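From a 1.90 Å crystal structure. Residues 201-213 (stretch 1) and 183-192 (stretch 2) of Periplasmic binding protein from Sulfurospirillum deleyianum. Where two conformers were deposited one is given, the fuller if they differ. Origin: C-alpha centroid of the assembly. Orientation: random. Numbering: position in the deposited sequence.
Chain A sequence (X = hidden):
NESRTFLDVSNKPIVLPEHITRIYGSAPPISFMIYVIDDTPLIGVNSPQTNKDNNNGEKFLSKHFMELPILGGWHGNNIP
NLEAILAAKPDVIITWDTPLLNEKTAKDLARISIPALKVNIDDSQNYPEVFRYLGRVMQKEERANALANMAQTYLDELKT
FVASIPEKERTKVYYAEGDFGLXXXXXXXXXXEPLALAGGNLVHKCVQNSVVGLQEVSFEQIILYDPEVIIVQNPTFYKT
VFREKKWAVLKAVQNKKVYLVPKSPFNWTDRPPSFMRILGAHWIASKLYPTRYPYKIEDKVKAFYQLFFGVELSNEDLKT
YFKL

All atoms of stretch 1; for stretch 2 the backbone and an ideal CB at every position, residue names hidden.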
# COMPACT_ATOMS: atom_id res chain seq x y z
N ASN A 201 10.11 -7.38 13.99
CA ASN A 201 10.52 -6.49 15.06
C ASN A 201 11.28 -5.33 14.41
O ASN A 201 12.49 -5.41 14.13
CB ASN A 201 11.39 -7.26 16.06
CG ASN A 201 11.90 -6.40 17.19
OD1 ASN A 201 11.73 -5.19 17.20
ND2 ASN A 201 12.54 -7.03 18.15
N LEU A 202 10.53 -4.26 14.14
CA LEU A 202 11.09 -3.11 13.44
C LEU A 202 12.09 -2.38 14.35
O LEU A 202 11.74 -1.97 15.45
CB LEU A 202 9.96 -2.17 13.01
CG LEU A 202 9.24 -2.58 11.73
CD1 LEU A 202 7.89 -1.88 11.64
CD2 LEU A 202 10.09 -2.24 10.51
N VAL A 203 13.32 -2.22 13.89
CA VAL A 203 14.40 -1.82 14.80
C VAL A 203 14.36 -0.36 15.29
O VAL A 203 14.86 -0.08 16.37
CB VAL A 203 15.80 -2.13 14.22
CG1 VAL A 203 15.97 -3.63 14.12
CG2 VAL A 203 16.02 -1.45 12.87
N HIS A 204 13.80 0.55 14.49
CA HIS A 204 13.74 1.96 14.84
C HIS A 204 12.41 2.26 15.56
O HIS A 204 11.33 2.20 14.95
CB HIS A 204 13.91 2.82 13.58
CG HIS A 204 14.12 4.28 13.84
ND1 HIS A 204 15.26 4.78 14.44
CD2 HIS A 204 13.34 5.35 13.56
CE1 HIS A 204 15.16 6.10 14.52
NE2 HIS A 204 14.01 6.47 14.00
N LYS A 205 12.50 2.59 16.85
CA LYS A 205 11.33 2.70 17.73
C LYS A 205 10.89 4.15 17.91
O LYS A 205 11.61 4.95 18.51
CB LYS A 205 11.62 2.07 19.10
CG LYS A 205 12.19 0.66 19.05
CD LYS A 205 11.24 -0.30 18.38
CE LYS A 205 11.57 -1.75 18.67
NZ LYS A 205 10.67 -2.65 17.90
N CYS A 206 9.71 4.48 17.40
CA CYS A 206 9.10 5.81 17.58
C CYS A 206 7.69 5.76 17.00
O CYS A 206 7.25 4.71 16.52
CB CYS A 206 9.92 6.93 16.91
SG CYS A 206 10.54 6.57 15.24
N VAL A 207 6.99 6.89 17.05
CA VAL A 207 5.67 7.03 16.43
C VAL A 207 5.75 8.09 15.34
O VAL A 207 6.22 9.21 15.56
CB VAL A 207 4.57 7.42 17.46
CG1 VAL A 207 3.22 7.58 16.77
CG2 VAL A 207 4.47 6.37 18.55
N GLN A 208 5.27 7.73 14.15
CA GLN A 208 5.23 8.65 13.02
C GLN A 208 4.54 9.96 13.37
O GLN A 208 3.43 9.96 13.90
CB GLN A 208 4.46 7.98 11.88
CG GLN A 208 4.22 8.84 10.66
CD GLN A 208 3.29 8.17 9.66
OE1 GLN A 208 2.64 7.17 9.98
NE2 GLN A 208 3.21 8.73 8.45
N ASN A 209 5.18 11.08 13.05
CA ASN A 209 4.57 12.40 13.29
C ASN A 209 4.62 13.33 12.09
O ASN A 209 4.37 14.52 12.24
CB ASN A 209 5.21 13.05 14.52
CG ASN A 209 6.62 13.54 14.28
OD1 ASN A 209 7.31 13.07 13.37
ND2 ASN A 209 7.07 14.47 15.10
N SER A 210 4.93 12.80 10.91
CA SER A 210 4.84 13.56 9.66
C SER A 210 4.20 12.65 8.64
O SER A 210 4.30 11.44 8.74
CB SER A 210 6.23 13.99 9.18
OG SER A 210 7.00 12.87 8.76
N VAL A 211 3.54 13.23 7.65
CA VAL A 211 2.90 12.43 6.61
C VAL A 211 3.91 11.56 5.85
O VAL A 211 3.66 10.37 5.62
CB VAL A 211 2.13 13.32 5.62
CG1 VAL A 211 1.61 12.50 4.44
CG2 VAL A 211 0.98 14.02 6.33
N VAL A 212 5.04 12.13 5.46
CA VAL A 212 5.99 11.38 4.62
C VAL A 212 6.84 10.36 5.38
O VAL A 212 7.35 9.45 4.77
CB VAL A 212 6.92 12.29 3.79
CG1 VAL A 212 6.09 13.23 2.91
CG2 VAL A 212 7.88 13.07 4.66
N GLY A 213 6.98 10.52 6.69
CA GLY A 213 7.87 9.65 7.48
C GLY A 213 9.32 9.95 7.16
O GLY A 213 9.77 11.07 7.33
N UNK A 183 17.28 6.50 5.40
CA UNK A 183 15.99 6.88 5.94
C UNK A 183 15.25 5.61 6.26
O UNK A 183 15.48 4.57 5.65
CB UNK A 183 15.20 7.76 4.97
N UNK A 184 14.36 5.71 7.23
CA UNK A 184 13.57 4.56 7.65
C UNK A 184 12.24 5.04 8.19
O UNK A 184 11.91 6.23 8.12
CB UNK A 184 14.31 3.73 8.70
N UNK A 185 11.45 4.10 8.69
CA UNK A 185 10.19 4.43 9.34
C UNK A 185 10.24 4.05 10.79
O UNK A 185 10.97 3.15 11.20
CB UNK A 185 9.02 3.73 8.65
N UNK A 186 9.43 4.75 11.57
CA UNK A 186 9.15 4.37 12.94
C UNK A 186 8.47 3.00 12.94
O UNK A 186 7.80 2.64 11.96
CB UNK A 186 8.28 5.42 13.63
N UNK A 187 8.64 2.25 14.02
CA UNK A 187 7.95 0.97 14.17
C UNK A 187 6.43 1.13 14.22
O UNK A 187 5.71 0.19 13.94
CB UNK A 187 8.44 0.26 15.44
N UNK A 188 5.95 2.32 14.58
CA UNK A 188 4.53 2.65 14.47
C UNK A 188 4.34 3.76 13.45
O UNK A 188 4.55 4.94 13.74
CB UNK A 188 3.96 3.06 15.83
N UNK A 189 3.96 3.36 12.23
CA UNK A 189 3.85 4.28 11.10
C UNK A 189 2.99 3.64 10.04
O UNK A 189 3.10 2.43 9.83
CB UNK A 189 5.22 4.65 10.54
N UNK A 190 2.17 4.41 9.33
CA UNK A 190 1.40 3.80 8.25
C UNK A 190 2.28 3.38 7.06
O UNK A 190 1.85 2.59 6.21
CB UNK A 190 0.32 4.78 7.78
N UNK A 191 3.52 3.85 7.04
CA UNK A 191 4.48 3.43 6.02
C UNK A 191 5.15 2.08 6.28
O UNK A 191 5.63 1.44 5.34
CB UNK A 191 5.57 4.50 5.89
N UNK A 192 5.18 1.64 7.54
CA UNK A 192 5.83 0.37 7.93
C UNK A 192 4.88 -0.71 8.46
O UNK A 192 5.31 -1.82 8.77
CB UNK A 192 6.88 0.66 9.00

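Position 183 lies in a strand, with extended backbone angles, and its CB finds nothing of stretch 1 within 5.5 Å. Stretch 1 therefore sets almost no condition here. The CB points sideways. The residue is Gln-183, whose side chain comes no nearer than 6.7 Å to stretch 1 and makes no contact with it.

At 184 the CB points sideways, 5.0 Å from His-204 CB. A small or branched residue could touch the imidazole without crowding it. Thr-184 does so: its CG2 lies 3.8 Å from His-204 CD2.

The CB of 185 points away, so only a long side chain that bends back could return to stretch 1. Glu-185 does this with chi1 and chi2 both m, bringing OE1 to 3.6 Å from Gly-213 CA. The missing side chain of Gly-213 matters, because an ideal CB there would lie 2.2 Å from Glu-185 OE1, a clash. The backbone contributes as well: a water donates to both Glu-185 O and His-204 O.

Position 186 is the most tightly specified. Its CB stands 3.0 Å from Cys-206 SG, too close for an ordinary nonbonded contact but right for a carbon two bonds from the partner sulfur, across its own SG. Cysteine is the clear choice, and Cys-186 SG bonds Cys-206 SG at 2.1 Å with chi3 of -97°, near the ideal for a disulfide.

At 187 the CB points toward stretch 1, close to Leu-202 CB and His-204 O. The free amide of Cys-206 calls for a short acceptor, and Lys-205 adds positive charge nearby; aspartate or asparagine would suit. Asp-187, with chi1 p, accepts from Cys-206 N through OD1 at 2.9 Å. Its CB packs on Leu-202 CB at 3.7 Å, while its own amide N makes a weak hydrogen bond to His-204 O at 2.8 Å.

Position 188 pairs with Val-207 in a single beta bridge: its N donates weakly to Cys-206 O (3.3 Å), and its O accepts from Gln-208 N (2.9 Å). The CB points toward stretch 1 near Val-207 CG2, where a long or aliphatic side chain could lie. Arg-188 lays one guanidinium face against Val-207 CG2, 3.5 Å from NH1, and forms a salt bridge from NH2 to Asp-187 OD1 at 3.0 Å.

The sideways CB of 189 is 3.7 Å from Gln-208 OE1, leaving room for something small. Ser-189 OG donates to Glu-185 OE1 at 3.0 Å and accepts from the amide N of 191 at 3.0 Å.

At 190 the backbone N donates to Gln-208 OE1 at 2.9 Å, which any residue except proline could do. A flat or apolar group could cover the Gln-208 amide; Phe-190 places a ring face against it, with CZ 3.4 Å from Gln-208 NE2.

The CB of 191 points toward stretch 1, and Val-211 O invites a donor of sufficient reach. His-191 provides one: NE2 donates to Val-211 O at 2.8 Å.

Position 192 faces Leu-202 CD1, 3.8 Å from its CB, favouring a compact residue. Ser-192 OG touches that methyl, CD1 of Leu-202, at 3.7 Å and donates to Cys-186 O at 2.8 Å.

Stretch 2, residues 183-192: QTECDRSFHS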
# COMPACT_ATOMS: atom_id res chain seq x y z
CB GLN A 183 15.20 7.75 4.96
CG GLN A 183 15.73 9.16 4.81
CD GLN A 183 16.90 9.24 3.84
OE1 GLN A 183 16.80 8.79 2.70
NE2 GLN A 183 18.00 9.81 4.29
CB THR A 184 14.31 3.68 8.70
OG1 THR A 184 13.62 2.43 8.86
CG2 THR A 184 14.44 4.38 10.06
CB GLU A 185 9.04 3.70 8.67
CG GLU A 185 8.83 4.13 7.23
CD GLU A 185 8.55 5.61 7.12
OE1 GLU A 185 7.70 6.11 7.90
OE2 GLU A 185 9.15 6.27 6.26
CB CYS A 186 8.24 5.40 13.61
SG CYS A 186 9.00 7.01 13.91
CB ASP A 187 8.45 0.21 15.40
CG ASP A 187 7.94 0.79 16.71
OD1 ASP A 187 8.22 1.97 17.01
OD2 ASP A 187 7.26 0.05 17.45
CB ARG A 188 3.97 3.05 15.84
CG ARG A 188 3.68 1.85 16.75
CD ARG A 188 3.94 2.17 18.21
NE ARG A 188 5.37 2.37 18.45
CZ ARG A 188 5.91 3.02 19.48
NH1 ARG A 188 5.14 3.55 20.44
NH2 ARG A 188 7.23 3.14 19.55
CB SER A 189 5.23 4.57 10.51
OG SER A 189 5.15 5.18 9.22
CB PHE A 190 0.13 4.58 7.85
CG PHE A 190 0.35 5.97 7.30
CD1 PHE A 190 1.00 6.18 6.09
CD2 PHE A 190 -0.24 7.06 7.94
CE1 PHE A 190 1.14 7.47 5.58
CE2 PHE A 190 -0.11 8.34 7.42
CZ PHE A 190 0.59 8.54 6.24
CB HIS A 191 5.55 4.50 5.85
CG HIS A 191 5.04 5.77 5.25
ND1 HIS A 191 4.54 5.83 3.96
CD2 HIS A 191 4.92 7.02 5.76
CE1 HIS A 191 4.16 7.07 3.70
NE2 HIS A 191 4.38 7.81 4.78
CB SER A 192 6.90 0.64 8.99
OG SER A 192 6.33 1.14 10.18
O HOH W 1 11.54 0.74 12.37
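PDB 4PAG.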